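Local coordinates for protein transcriptional regulator (TetR/AcrR family) (Bacillus halodurans, PDB 5GP9) that probably represses fatty acid degradation genes by binding their operator DNA as a TetR-family regulator, and holds a palmitic acid molecule in its C-terminal domain, at residues N88-F91 with K92-A96. Numbering follows the deposited sequence.
With PLM (palmitic acid), chain E.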
# COMPACT_ATOMS: atom_id res chain seq x y z
N ASN A 88 -16.64 6.63 3.41
CA ASN A 88 -17.52 6.89 2.32
C ASN A 88 -16.98 7.89 1.33
O ASN A 88 -16.98 7.60 0.14
CB ASN A 88 -18.89 7.27 2.88
CG ASN A 88 -19.89 7.50 1.79
OD1 ASN A 88 -20.23 6.56 1.03
ND2 ASN A 88 -20.29 8.77 1.62
N MET A 89 -16.38 9.00 1.77
CA MET A 89 -15.76 9.99 0.87
C MET A 89 -14.49 9.50 0.19
O MET A 89 -14.26 9.82 -0.97
CB MET A 89 -15.48 11.28 1.63
CG MET A 89 -16.73 12.06 2.00
SD MET A 89 -17.47 12.84 0.52
CE MET A 89 -16.07 13.68 -0.19
N HIS A 90 -13.65 8.70 0.86
CA HIS A 90 -12.52 8.10 0.20
C HIS A 90 -12.93 7.24 -0.98
O HIS A 90 -12.39 7.36 -2.08
CB HIS A 90 -11.67 7.33 1.27
CG HIS A 90 -10.34 6.79 0.80
ND1 HIS A 90 -9.20 6.89 1.55
CD2 HIS A 90 -9.97 6.17 -0.35
CE1 HIS A 90 -8.21 6.28 0.92
NE2 HIS A 90 -8.64 5.86 -0.24
N PHE A 91 -13.92 6.37 -0.76
CA PHE A 91 -14.32 5.38 -1.73
C PHE A 91 -15.10 6.15 -2.83
O PHE A 91 -14.94 5.82 -4.04
CB PHE A 91 -15.19 4.27 -1.06
CG PHE A 91 -14.38 3.20 -0.32
CD1 PHE A 91 -13.00 3.33 -0.13
CD2 PHE A 91 -15.01 2.16 0.23
CE1 PHE A 91 -12.29 2.36 0.56
CE2 PHE A 91 -14.35 1.20 0.95
CZ PHE A 91 -12.97 1.30 1.14
N LYS A 92 -15.93 7.10 -2.39
CA LYS A 92 -16.77 7.88 -3.35
C LYS A 92 -15.93 8.62 -4.38
O LYS A 92 -16.21 8.59 -5.58
CB LYS A 92 -17.65 8.85 -2.55
CG LYS A 92 -18.57 9.79 -3.29
CD LYS A 92 -18.56 11.18 -2.63
CE LYS A 92 -18.99 12.31 -3.55
NZ LYS A 92 -18.38 12.27 -4.92
N GLN A 93 -14.92 9.31 -3.90
CA GLN A 93 -14.08 10.11 -4.79
C GLN A 93 -13.39 9.26 -5.85
O GLN A 93 -13.26 9.68 -6.98
CB GLN A 93 -13.09 10.97 -4.01
CG GLN A 93 -13.72 11.81 -2.91
CD GLN A 93 -14.09 13.21 -3.26
OE1 GLN A 93 -13.26 14.12 -3.19
NE2 GLN A 93 -15.37 13.42 -3.54
N LEU A 94 -12.92 8.07 -5.52
CA LEU A 94 -12.30 7.27 -6.48
C LEU A 94 -13.32 6.49 -7.39
O LEU A 94 -13.06 6.20 -8.61
CB LEU A 94 -11.32 6.35 -5.78
CG LEU A 94 -10.11 7.16 -5.29
CD1 LEU A 94 -9.28 6.34 -4.33
CD2 LEU A 94 -9.26 7.70 -6.48
N ALA A 95 -14.42 6.08 -6.79
CA ALA A 95 -15.48 5.41 -7.59
C ALA A 95 -16.00 6.42 -8.64
O ALA A 95 -16.45 6.01 -9.68
CB ALA A 95 -16.63 4.99 -6.73
N ALA A 96 -15.94 7.70 -8.34
CA ALA A 96 -16.39 8.74 -9.31
C ALA A 96 -15.39 9.04 -10.42
O ALA A 96 -15.76 9.70 -11.40
CB ALA A 96 -16.76 10.00 -8.55
C1 PLM E . 1.98 4.12 1.29
O1 PLM E . 0.86 3.69 1.64
O2 PLM E . 2.99 3.48 1.59
C2 PLM E . 2.15 5.41 0.49
C3 PLM E . 1.48 5.32 -0.90
C4 PLM E . 1.78 6.46 -1.90
C5 PLM E . 0.69 7.49 -2.32
C6 PLM E . -0.76 7.11 -1.99
C7 PLM E . -1.83 7.91 -2.71
C8 PLM E . -3.16 7.29 -2.39
C9 PLM E . -4.06 8.11 -1.53
CA PLM E . -5.39 8.18 -2.16
CB PLM E . -6.30 8.82 -1.14
CC PLM E . -7.67 8.97 -1.77
CD PLM E . -7.50 9.72 -3.10
CE PLM E . -8.41 10.89 -3.38
CF PLM E . -7.61 11.83 -4.28
CG PLM E . -8.53 12.91 -4.73
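With chi1 at -172°, the imidazole of His90 is turned anti to its own amide nitrogen, whereas Leu94, one turn later on helix 79-95, has CG anti to the carbonyl carbon (chi1 -72°); the two side chains run alongside each other in the same direction. His90 CD2 lies 4.0 Å from Leu94 CD1, an oblique approach. Over one face of the ring passes the palmitic acid chain, with its methylene CC 3.6 Å from His90 NE2 and displaced toward the ring's rim. The same methylene is 4.0 Å from Leu94 CD1, which places both residues at the wall of the fatty-acid pocket. A hydrogen bond between His90 ND1 and Tyr126 OH probably helps hold the ring's rotation.

On another flank, the Met89 chain, bent at chi2 and chi3, runs beside Lys92, its SD 3.7 Å from Lys92 CD. Its methyl CE reaches the Gln93 amide, 3.4 Å from Gln93 NE2, and Met89 also packs against Lys68, Ile69 and Gln72 of helix 50-74. Phe91 packs against Val163 and Val164 of helix 149-169. The helix backbone continues through the contact: Lys92 N donates to Asn88 O at 2.8 Å (N-H...O 151°), and Ala95 N to Phe91 O at the same length.

Chemically, the imidazole is hydrogen-bonded at ND1 while one face lies against the acyl chain. His90 and Leu94 contact the lipid's hydrocarbon tail by van der Waals packing, consistent with an acyl effector site in this FadR.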